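Local coordinates for protein beta-galactosidase (Trichoderma reesei, PDB 3OG2) that probably hydrolyses terminal non-reducing beta-D-galactose residues of beta-D-galactosides, as a glycoside hydrolase of family 35 with a TIM-barrel domain, at residues Val40-Gly45 with Val316-Ile321; Ile65-Phe70 with Glu357-Leu362; Val277-Gly282 with Arg305-Asn310. All coordinates share one frame; numbering follows the deposited sequence.

Interaction 1. Residues Val40-Gly45 with Val316-Ile321; sequences VVIFSG and VTIFNI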
loop_
_atom_site.group_PDB
_atom_site.type_symbol
_atom_site.label_atom_id
_atom_site.label_comp_id
_atom_site.label_asym_id
_atom_site.label_seq_id
_atom_site.Cartn_x
_atom_site.Cartn_y
_atom_site.Cartn_z
ATOM N N VAL A 40 -4.374 -2.976 24.556
ATOM C CA VAL A 40 -4.848 -2.330 23.323
ATOM C C VAL A 40 -5.074 -3.401 22.274
ATOM O O VAL A 40 -4.385 -4.429 22.258
ATOM C CB VAL A 40 -3.862 -1.245 22.892
ATOM C CG1 VAL A 40 -2.440 -1.810 22.667
ATOM C CG2 VAL A 40 -4.320 -0.511 21.623
ATOM N N VAL A 41 -6.038 -3.181 21.392
ATOM C CA VAL A 41 -6.155 -3.915 20.152
ATOM C C VAL A 41 -5.322 -3.133 19.150
ATOM O O VAL A 41 -5.678 -1.960 18.856
ATOM C CB VAL A 41 -7.606 -4.057 19.673
ATOM C CG1 VAL A 41 -7.640 -4.710 18.271
ATOM C CG2 VAL A 41 -8.439 -4.835 20.654
ATOM N N ILE A 42 -4.227 -3.686 18.650
ATOM C CA ILE A 42 -3.449 -3.015 17.595
ATOM C C ILE A 42 -4.168 -3.262 16.270
ATOM O O ILE A 42 -4.344 -4.410 15.831
ATOM C CB ILE A 42 -2.019 -3.557 17.557
ATOM C CG1 ILE A 42 -1.259 -3.213 18.845
ATOM C CG2 ILE A 42 -1.305 -3.090 16.288
ATOM C CD1 ILE A 42 -1.082 -1.705 19.024
ATOM N N PHE A 43 -4.610 -2.186 15.663
ATOM C CA PHE A 43 -5.311 -2.251 14.362
ATOM C C PHE A 43 -4.480 -1.330 13.484
ATOM O O PHE A 43 -4.429 -0.120 13.732
ATOM C CB PHE A 43 -6.764 -1.820 14.508
ATOM C CG PHE A 43 -7.698 -2.431 13.441
ATOM C CD1 PHE A 43 -7.272 -3.081 12.287
ATOM C CD2 PHE A 43 -9.070 -2.310 13.651
ATOM C CE1 PHE A 43 -8.165 -3.596 11.337
ATOM C CE2 PHE A 43 -9.959 -2.837 12.708
ATOM C CZ PHE A 43 -9.540 -3.473 11.557
ATOM N N SER A 44 -3.806 -1.902 12.505
ATOM C CA SER A 44 -2.722 -1.283 11.747
ATOM C C SER A 44 -2.978 -1.304 10.271
ATOM O O SER A 44 -3.641 -2.240 9.799
ATOM C CB SER A 44 -1.450 -2.099 12.090
ATOM O OG SER A 44 -0.322 -1.578 11.377
ATOM N N GLY A 45 -2.416 -0.326 9.591
ATOM C CA GLY A 45 -2.504 -0.296 8.137
ATOM C C GLY A 45 -1.105 -0.283 7.532
ATOM O O GLY A 45 -0.257 0.464 8.038
ATOM N N VAL A 316 -8.303 -12.000 17.014
ATOM C CA VAL A 316 -7.061 -11.257 16.672
ATOM C C VAL A 316 -6.939 -9.985 17.472
ATOM O O VAL A 316 -7.886 -9.203 17.589
ATOM C CB VAL A 316 -7.059 -10.992 15.160
ATOM C CG1 VAL A 316 -8.106 -9.930 14.726
ATOM C CG2 VAL A 316 -5.663 -10.601 14.700
ATOM N N THR A 317 -5.731 -9.732 18.022
ATOM C CA THR A 317 -5.550 -8.482 18.752
ATOM C C THR A 317 -4.339 -7.697 18.223
ATOM O O THR A 317 -4.102 -6.601 18.723
ATOM C CB THR A 317 -5.422 -8.673 20.247
ATOM O OG1 THR A 317 -4.366 -9.611 20.479
ATOM C CG2 THR A 317 -6.745 -9.220 20.858
ATOM N N ILE A 318 -3.612 -8.240 17.220
ATOM C CA ILE A 318 -2.626 -7.396 16.481
ATOM C C ILE A 318 -2.990 -7.703 15.026
ATOM O O ILE A 318 -2.854 -8.867 14.596
ATOM C CB ILE A 318 -1.167 -7.744 16.799
ATOM C CG1 ILE A 318 -0.830 -7.496 18.282
ATOM C CG2 ILE A 318 -0.241 -6.965 15.839
ATOM C CD1 ILE A 318 0.575 -7.856 18.660
ATOM N N PHE A 319 -3.507 -6.703 14.309
ATOM C CA PHE A 319 -4.165 -6.960 13.017
ATOM C C PHE A 319 -3.733 -5.886 12.059
ATOM O O PHE A 319 -4.107 -4.710 12.252
ATOM C CB PHE A 319 -5.681 -6.930 13.292
ATOM C CG PHE A 319 -6.581 -7.314 12.116
ATOM C CD1 PHE A 319 -6.181 -8.095 11.039
ATOM C CD2 PHE A 319 -7.890 -6.869 12.189
ATOM C CE1 PHE A 319 -7.087 -8.461 10.037
ATOM C CE2 PHE A 319 -8.787 -7.215 11.172
ATOM C CZ PHE A 319 -8.398 -7.998 10.128
ATOM N N ASN A 320 -2.972 -6.227 11.008
ATOM C CA ASN A 320 -2.461 -5.242 10.067
ATOM C C ASN A 320 -2.971 -5.550 8.666
ATOM O O ASN A 320 -2.905 -6.694 8.220
ATOM C CB ASN A 320 -0.939 -5.254 10.080
ATOM C CG ASN A 320 -0.338 -4.304 9.045
ATOM O OD1 ASN A 320 -0.603 -3.090 9.068
ATOM N ND2 ASN A 320 0.453 -4.809 8.121
ATOM N N ILE A 321 -3.485 -4.509 8.026
ATOM C CA ILE A 321 -4.094 -4.630 6.703
ATOM C C ILE A 321 -3.118 -4.242 5.614
ATOM O O ILE A 321 -2.659 -3.102 5.527
ATOM C CB ILE A 321 -5.351 -3.720 6.616
ATOM C CG1 ILE A 321 -6.383 -4.036 7.732
ATOM C CG2 ILE A 321 -5.992 -3.790 5.215
ATOM C CD1 ILE A 321 -6.714 -5.536 7.828
HETATM O O HOH W 1 -2.636 -6.147 21.105
#
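I42 and S44 exchange backbone hydrogen bonds with T317, F319 and I321. I42 N donates to T317 O at 2.9 Å, and F319 N returns the bond to I42 O. One step further, S44 N donates to F319 O at 2.8 Å, and I321 N reaches S44 O. T317 O has a second donor, a water 2.8 Å away that also donates to V40 O. These are the first and last strands of the TIM barrel, paired in parallel, so this ladder closes the barrel. The N-H of F43 is taken by N71 OD1.

One polar side-chain pair sits on the face shared by I42 and I318. S44 OG, anti to its backbone N (chi1 179°), donates to N320 OD1 at 2.8 Å, from above the carbonyl plane, 42° out of it. N320 ND2 bonds to V277 O and to E46 OE1, so both ends of its amide have partners. T317 OG1 bonds to H31 O.

On the other face, F43 and F319 lie side by side with planes at 15°. The rings are offset so far that little of one covers the other, but F43 CE1 is 3.4 Å from F319 CD2. I321 CG1 meets the edge of the F43 ring.

Interaction 2. Residues Ile65-Phe70 with Glu357-Leu362; sequences IKALGF and EKYSEL. With NAG (2-acetamido-2-deoxy-beta-D-glucopyranose), chain B; MAN (alpha-D-mannopyranose), chain C; BMA (beta-D-mannopyranose), chain D.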
loop_
_atom_site.group_PDB
_atom_site.type_symbol
_atom_site.label_atom_id
_atom_site.label_comp_id
_atom_site.label_asym_id
_atom_site.label_seq_id
_atom_site.Cartn_x
_atom_site.Cartn_y
_atom_site.Cartn_z
ATOM N N ILE A 65 -5.619 7.222 7.905
ATOM C CA ILE A 65 -5.608 5.934 8.636
ATOM C C ILE A 65 -6.073 6.121 10.067
ATOM O O ILE A 65 -6.865 5.322 10.573
ATOM C CB ILE A 65 -4.193 5.361 8.546
ATOM C CG1 ILE A 65 -3.957 4.960 7.075
ATOM C CG2 ILE A 65 -4.018 4.197 9.521
ATOM C CD1 ILE A 65 -2.578 4.423 6.792
ATOM N N LYS A 66 -5.641 7.178 10.737
ATOM C CA LYS A 66 -6.111 7.444 12.109
ATOM C C LYS A 66 -7.635 7.575 12.133
ATOM O O LYS A 66 -8.293 7.132 13.065
ATOM C CB LYS A 66 -5.436 8.718 12.616
ATOM C CG LYS A 66 -5.803 9.105 14.018
ATOM C CD LYS A 66 -5.078 8.288 15.075
ATOM C CE LYS A 66 -5.390 8.915 16.458
ATOM N NZ LYS A 66 -4.680 8.108 17.485
ATOM N N ALA A 67 -8.202 8.206 11.093
ATOM C CA ALA A 67 -9.644 8.391 11.106
ATOM C C ALA A 67 -10.395 7.076 10.968
ATOM O O ALA A 67 -11.604 7.017 11.292
ATOM C CB ALA A 67 -10.016 9.358 9.966
ATOM N N LEU A 68 -9.801 5.998 10.478
ATOM C CA LEU A 68 -10.421 4.680 10.460
ATOM C C LEU A 68 -10.610 4.113 11.878
ATOM O O LEU A 68 -11.285 3.113 12.068
ATOM C CB LEU A 68 -9.541 3.667 9.717
ATOM C CG LEU A 68 -9.341 3.907 8.233
ATOM C CD1 LEU A 68 -8.254 2.993 7.685
ATOM C CD2 LEU A 68 -10.660 3.626 7.489
ATOM N N GLY A 69 -9.957 4.698 12.877
ATOM C CA GLY A 69 -9.915 4.117 14.199
ATOM C C GLY A 69 -8.663 3.285 14.394
ATOM O O GLY A 69 -8.518 2.640 15.439
ATOM N N PHE A 70 -7.770 3.285 13.392
ATOM C CA PHE A 70 -6.498 2.532 13.563
ATOM C C PHE A 70 -5.567 3.275 14.523
ATOM O O PHE A 70 -5.677 4.493 14.661
ATOM C CB PHE A 70 -5.817 2.419 12.218
ATOM C CG PHE A 70 -6.447 1.357 11.283
ATOM C CD1 PHE A 70 -7.741 0.859 11.463
ATOM C CD2 PHE A 70 -5.666 0.903 10.224
ATOM C CE1 PHE A 70 -8.216 -0.090 10.567
ATOM C CE2 PHE A 70 -6.142 -0.087 9.316
ATOM C CZ PHE A 70 -7.445 -0.567 9.504
ATOM N N GLU A 357 -16.027 2.462 -0.981
ATOM C CA GLU A 357 -16.896 2.063 0.143
ATOM C C GLU A 357 -16.135 1.286 1.204
ATOM O O GLU A 357 -16.416 1.384 2.403
ATOM C CB GLU A 357 -18.065 1.267 -0.395
ATOM C CG GLU A 357 -19.122 1.021 0.700
ATOM C CD GLU A 357 -20.530 0.717 0.177
ATOM O OE1 GLU A 357 -20.869 1.044 -1.008
ATOM O OE2 GLU A 357 -21.326 0.170 0.949
ATOM N N LYS A 358 -15.137 0.500 0.746
ATOM C CA LYS A 358 -14.374 -0.302 1.709
ATOM C C LYS A 358 -13.680 0.576 2.734
ATOM O O LYS A 358 -13.446 0.144 3.860
ATOM C CB LYS A 358 -13.329 -1.234 1.023
ATOM C CG LYS A 358 -12.368 -0.459 0.131
ATOM C CD LYS A 358 -11.404 -1.363 -0.598
ATOM C CE LYS A 358 -10.488 -2.150 0.352
ATOM N NZ LYS A 358 -9.613 -3.097 -0.427
ATOM N N TYR A 359 -13.331 1.813 2.438
ATOM C CA TYR A 359 -12.754 2.717 3.462
ATOM C C TYR A 359 -13.760 2.910 4.584
ATOM O O TYR A 359 -13.441 2.812 5.781
ATOM C CB TYR A 359 -12.324 4.058 2.800
ATOM C CG TYR A 359 -11.779 5.015 3.846
ATOM C CD1 TYR A 359 -12.625 5.892 4.552
ATOM C CD2 TYR A 359 -10.393 5.036 4.131
ATOM C CE1 TYR A 359 -12.155 6.757 5.518
ATOM C CE2 TYR A 359 -9.913 5.897 5.098
ATOM C CZ TYR A 359 -10.794 6.757 5.780
ATOM O OH TYR A 359 -10.368 7.635 6.744
ATOM N N SER A 360 -14.996 3.313 4.193
ATOM C CA SER A 360 -15.970 3.662 5.240
ATOM C C SER A 360 -16.354 2.443 6.050
ATOM O O SER A 360 -16.563 2.562 7.269
ATOM C CB SER A 360 -17.201 4.291 4.586
ATOM O OG SER A 360 -16.811 5.455 3.833
ATOM N N GLU A 361 -16.428 1.264 5.393
ATOM C CA GLU A 361 -16.728 0.039 6.171
ATOM C C GLU A 361 -15.592 -0.276 7.140
ATOM O O GLU A 361 -15.839 -0.684 8.273
ATOM C CB GLU A 361 -16.934 -1.104 5.203
ATOM C CG GLU A 361 -16.906 -2.461 5.915
ATOM C CD GLU A 361 -17.942 -2.696 6.993
ATOM O OE1 GLU A 361 -19.102 -2.234 6.769
ATOM O OE2 GLU A 361 -17.682 -3.360 8.060
ATOM N N LEU A 362 -14.334 -0.065 6.709
ATOM C CA LEU A 362 -13.204 -0.347 7.612
ATOM C C LEU A 362 -13.233 0.584 8.805
ATOM O O LEU A 362 -12.907 0.146 9.926
ATOM C CB LEU A 362 -11.921 -0.230 6.806
ATOM C CG LEU A 362 -10.637 -0.621 7.495
ATOM C CD1 LEU A 362 -10.708 -2.011 8.128
ATOM C CD2 LEU A 362 -9.508 -0.588 6.451
HETATM C C1 NAG B . -18.822 6.872 -1.980
HETATM C C2 NAG B . -19.875 6.063 -1.235
HETATM C C3 NAG B . -19.787 4.593 -1.586
HETATM C C4 NAG B . -19.864 4.425 -3.113
HETATM C C5 NAG B . -18.765 5.291 -3.763
HETATM C C6 NAG B . -18.834 5.298 -5.282
HETATM C C7 NAG B . -20.312 7.083 0.962
HETATM C C8 NAG B . -19.777 7.316 2.346
HETATM N N2 NAG B . -19.632 6.222 0.213
HETATM O O3 NAG B . -20.788 3.866 -0.942
HETATM O O4 NAG B . -19.593 3.050 -3.402
HETATM O O5 NAG B . -19.007 6.654 -3.365
HETATM O O6 NAG B . -20.134 5.631 -5.738
HETATM O O7 NAG B . -21.242 7.765 0.507
HETATM C C1 MAN C . -24.066 1.644 -1.812
HETATM C C2 MAN C . -24.132 0.389 -0.954
HETATM C C3 MAN C . -25.571 -0.173 -1.053
HETATM C C4 MAN C . -26.577 0.911 -0.589
HETATM C C5 MAN C . -26.413 2.147 -1.503
HETATM C C6 MAN C . -27.307 3.284 -0.995
HETATM O O2 MAN C . -23.831 0.745 0.387
HETATM O O3 MAN C . -25.641 -1.283 -0.110
HETATM O O4 MAN C . -27.882 0.396 -0.744
HETATM O O5 MAN C . -25.055 2.588 -1.403
HETATM O O6 MAN C . -27.270 4.370 -1.935
HETATM C C1 BMA D . -20.391 2.500 -4.322
HETATM C C2 BMA D . -19.937 1.065 -4.622
HETATM C C3 BMA D . -20.915 0.435 -5.618
HETATM C C4 BMA D . -22.353 0.496 -5.084
HETATM C C5 BMA D . -22.686 1.971 -4.739
HETATM C C6 BMA D . -24.077 2.173 -4.192
HETATM O O2 BMA D . -19.839 0.290 -3.413
HETATM O O3 BMA D . -20.548 -0.931 -5.772
HETATM O O4 BMA D . -23.216 0.060 -6.152
HETATM O O5 BMA D . -21.729 2.469 -3.761
HETATM O O6 BMA D . -24.334 1.197 -3.144
#
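On the helix whose Y359 and L362 pack against L68, E357 OE2 is gripped by two hydroxyls. One is O2 of an alpha-mannose, 2.6 Å from OE2, and the other belongs to Y556. The glycan is attached to the protein itself. The second carboxylate oxygen, OE1, accepts a bond from O2 of the beta-mannose at 2.7 Å. Helix 357-370 follows the last strand of the TIM barrel. Segment 65-70 holds the end of the first barrel helix, where a Schellman motif at G69 turns the chain towards F70.

Between the segments the contact is apolar. L68 CD2 lies over one face of the Y359 ring, 3.5 Å from its centroid and 18° off the ring normal, a CH-pi contact. Chi1 of Y359 (178°) sets CG anti to the backbone N, the side from which the ring extends to L68. The Y359 hydroxyl meets A67 CB and hydrogen-bonds to K64 O. L362 CD2 touches L68 CD1 at 4.0 Å. The L362 and F70 side chains cross at about a right angle, with L362 CD2 3.7 Å from F70 CZ. L68 CD1 also sits 3.9 Å above the plane of the F70 ring, over its centre.

Interaction 3. Residues Val277-Gly282 with Arg305-Asn310; sequences VEFQGG and RVFYKN. With MAN (alpha-D-mannopyranose), chain E.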
loop_
_atom_site.group_PDB
_atom_site.type_symbol
_atom_site.label_atom_id
_atom_site.label_comp_id
_atom_site.label_asym_id
_atom_site.label_seq_id
_atom_site.Cartn_x
_atom_site.Cartn_y
_atom_site.Cartn_z
ATOM N N VAL A 277 0.018 -10.269 10.979
ATOM C CA VAL A 277 0.936 -9.171 10.664
ATOM C C VAL A 277 0.709 -8.673 9.250
ATOM O O VAL A 277 0.988 -7.535 8.907
ATOM C CB VAL A 277 2.393 -9.651 10.898
ATOM C CG1 VAL A 277 3.418 -8.623 10.413
ATOM C CG2 VAL A 277 2.507 -9.867 12.396
ATOM N N GLU A 278 0.156 -9.505 8.343
ATOM C CA GLU A 278 -0.357 -9.038 7.053
ATOM C C GLU A 278 -1.658 -9.778 6.797
ATOM O O GLU A 278 -1.641 -11.025 6.714
ATOM C CB GLU A 278 0.515 -9.325 5.840
ATOM C CG GLU A 278 1.925 -8.723 5.990
ATOM C CD GLU A 278 2.794 -9.241 4.871
ATOM O OE1 GLU A 278 2.305 -9.744 3.822
ATOM O OE2 GLU A 278 4.036 -9.144 4.998
ATOM N N PHE A 279 -2.742 -9.044 6.674
ATOM C CA PHE A 279 -3.997 -9.653 6.250
ATOM C C PHE A 279 -4.490 -8.892 5.025
ATOM O O PHE A 279 -4.433 -7.658 4.976
ATOM C CB PHE A 279 -5.035 -9.661 7.377
ATOM C CG PHE A 279 -6.215 -10.537 6.927
ATOM C CD1 PHE A 279 -6.133 -11.942 7.005
ATOM C CD2 PHE A 279 -7.356 -9.954 6.396
ATOM C CE1 PHE A 279 -7.198 -12.709 6.544
ATOM C CE2 PHE A 279 -8.404 -10.740 5.954
ATOM C CZ PHE A 279 -8.327 -12.107 6.000
ATOM N N GLN A 280 -5.004 -9.623 4.039
ATOM C CA GLN A 280 -5.404 -9.059 2.762
ATOM C C GLN A 280 -6.258 -7.802 2.857
ATOM O O GLN A 280 -7.365 -7.788 3.433
ATOM C CB GLN A 280 -6.191 -10.172 2.044
ATOM C CG GLN A 280 -6.575 -9.790 0.622
ATOM C CD GLN A 280 -6.761 -11.022 -0.251
ATOM O OE1 GLN A 280 -7.059 -12.131 0.224
ATOM N NE2 GLN A 280 -6.550 -10.834 -1.552
ATOM N N GLY A 281 -5.733 -6.757 2.212
ATOM C CA GLY A 281 -6.437 -5.493 2.016
ATOM C C GLY A 281 -6.590 -5.134 0.548
ATOM O O GLY A 281 -7.063 -4.011 0.274
ATOM N N GLY A 282 -6.175 -5.991 -0.350
ATOM C CA GLY A 282 -6.298 -5.735 -1.774
ATOM C C GLY A 282 -5.610 -6.890 -2.489
ATOM O O GLY A 282 -5.513 -8.020 -1.962
ATOM N N ARG A 305 -16.218 -6.872 5.627
ATOM C CA ARG A 305 -17.071 -7.192 6.808
ATOM C C ARG A 305 -17.108 -8.701 7.034
ATOM O O ARG A 305 -17.109 -9.088 8.219
ATOM C CB ARG A 305 -18.404 -6.534 6.678
ATOM C CG ARG A 305 -19.177 -7.037 5.489
ATOM C CD ARG A 305 -20.198 -5.918 5.085
ATOM N NE ARG A 305 -21.097 -6.527 4.120
ATOM C CZ ARG A 305 -22.095 -5.897 3.480
ATOM N NH1 ARG A 305 -22.353 -4.584 3.623
ATOM N NH2 ARG A 305 -22.855 -6.628 2.659
ATOM N N VAL A 306 -17.093 -9.551 6.002
ATOM C CA VAL A 306 -17.094 -11.003 6.302
ATOM C C VAL A 306 -15.741 -11.475 6.786
ATOM O O VAL A 306 -15.621 -12.157 7.823
ATOM C CB VAL A 306 -17.530 -11.816 5.062
ATOM C CG1 VAL A 306 -17.461 -13.320 5.349
ATOM C CG2 VAL A 306 -18.936 -11.434 4.585
ATOM N N PHE A 307 -14.666 -11.155 6.023
ATOM C CA PHE A 307 -13.379 -11.727 6.406
ATOM C C PHE A 307 -12.734 -11.059 7.619
ATOM O O PHE A 307 -12.058 -11.732 8.410
ATOM C CB PHE A 307 -12.378 -11.641 5.230
ATOM C CG PHE A 307 -12.619 -12.692 4.158
ATOM C CD1 PHE A 307 -13.608 -12.534 3.212
ATOM C CD2 PHE A 307 -11.760 -13.830 4.149
ATOM C CE1 PHE A 307 -13.773 -13.467 2.221
ATOM C CE2 PHE A 307 -11.961 -14.796 3.149
ATOM C CZ PHE A 307 -12.947 -14.610 2.201
ATOM N N TYR A 308 -12.895 -9.753 7.797
ATOM C CA TYR A 308 -12.226 -9.108 8.946
ATOM C C TYR A 308 -12.941 -9.478 10.229
ATOM O O TYR A 308 -12.310 -9.750 11.256
ATOM C CB TYR A 308 -12.096 -7.608 8.804
ATOM C CG TYR A 308 -11.204 -7.153 7.643
ATOM C CD1 TYR A 308 -10.583 -8.046 6.785
ATOM C CD2 TYR A 308 -11.003 -5.792 7.451
ATOM C CE1 TYR A 308 -9.777 -7.594 5.752
ATOM C CE2 TYR A 308 -10.206 -5.332 6.409
ATOM C CZ TYR A 308 -9.597 -6.241 5.575
ATOM O OH TYR A 308 -8.811 -5.778 4.545
ATOM N N LYS A 309 -14.282 -9.528 10.210
ATOM C CA LYS A 309 -14.985 -9.988 11.428
ATOM C C LYS A 309 -14.701 -11.464 11.677
ATOM O O LYS A 309 -14.735 -11.874 12.841
ATOM C CB LYS A 309 -16.489 -9.722 11.282
ATOM C CG LYS A 309 -16.781 -8.205 11.287
ATOM C CD LYS A 309 -18.254 -7.896 11.058
ATOM C CE LYS A 309 -18.426 -6.374 10.850
ATOM N NZ LYS A 309 -19.828 -5.963 10.758
ATOM N N ASN A 310 -14.386 -12.258 10.629
ATOM C CA ASN A 310 -13.981 -13.636 10.897
ATOM C C ASN A 310 -12.660 -13.704 11.640
ATOM O O ASN A 310 -12.396 -14.695 12.350
ATOM C CB ASN A 310 -13.876 -14.359 9.551
ATOM C CG ASN A 310 -13.576 -15.819 9.711
ATOM O OD1 ASN A 310 -14.397 -16.551 10.320
ATOM N ND2 ASN A 310 -12.429 -16.253 9.185
HETATM C C1 MAN E . -26.448 -2.424 -0.616
HETATM C C2 MAN E . -26.494 -3.326 0.602
HETATM C C3 MAN E . -25.107 -3.840 0.998
HETATM C C4 MAN E . -24.479 -4.490 -0.228
HETATM C C5 MAN E . -24.387 -3.467 -1.373
HETATM C C6 MAN E . -23.893 -4.168 -2.663
HETATM O O2 MAN E . -27.315 -4.418 0.222
HETATM O O3 MAN E . -25.207 -4.772 2.052
HETATM O O4 MAN E . -23.172 -4.883 0.113
HETATM O O5 MAN E . -25.710 -3.013 -1.649
HETATM O O6 MAN E . -23.645 -3.188 -3.658
HETATM O O HOH W 2 -9.017 -3.440 2.939
#
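Y308 and F279 make the tight part of this contact, together with the backbone of Q280. Y308 OH donates to Q280 O at 2.7 Å. The acceptor lies at the edge of the tyrosine ring, in its plane, and the C=O...OH angle is 132°. The hydroxyl end of the Y308 ring comes nearer to the strand than its CB does. The F279 and Y308 rings touch at their rims, with planes at 77°. F279 CE2 lies 3.4 Å from Y308 CE1, which sits in the plane of the phenylalanine ring. G281 CA fills in beside the hydroxyl, 3.5 Å from Y308 OH.

F307 meets F279 more loosely: its CB lies 4.1 Å from F279 CE2, near the plane of that ring. At the other end of the contact, Y308 OH also takes a proton from a water at 2.8 Å; the link from this water to G281 O is weak. One turn earlier in the helix, R305 turns to a mannose of the attached glycan. Its NH2 bonds to O3 of this sugar at 3.1 Å, and NH1 bonds to the same oxygen.

The extended Q280 side chain is met by the chain as it turns at G281 and G282. Q280 NE2 donates to G282 O at 3.0 Å with an N-H...O angle of 160°, and it also bonds to G243 O. The carboxylate of E278, next to F279, forms a salt bridge with R114 and a hydrogen bond with the Y240 hydroxyl. Galactose is bound at E278 in a structure of this enzyme. A helix packed against the outer side of its strand, with sugar-binding residues at the strand's C-terminal end, is the usual layout of a TIM-barrel glycosidase.

All three interactions lie in the TIM-barrel domain, with centres 11 to 13 Å apart. Interaction 1 joins the first and last barrel strands. Interaction 2 joins the helices that follow those two strands, so its segments alternate with those of interaction 1 along the chain. Both of these close the barrel, one in the sheet and one in the outer helical layer. Interaction 3 comes between their first and second segments in sequence. It sets helix 301-313 on strand 275-280, the sheet neighbour of 318-321. The three meet directly: F70 packs on F43, L362 on Y308, and N320 O probably bonds to F279 N. E278 and N320 place interactions 1 and 3 beside the galactose site.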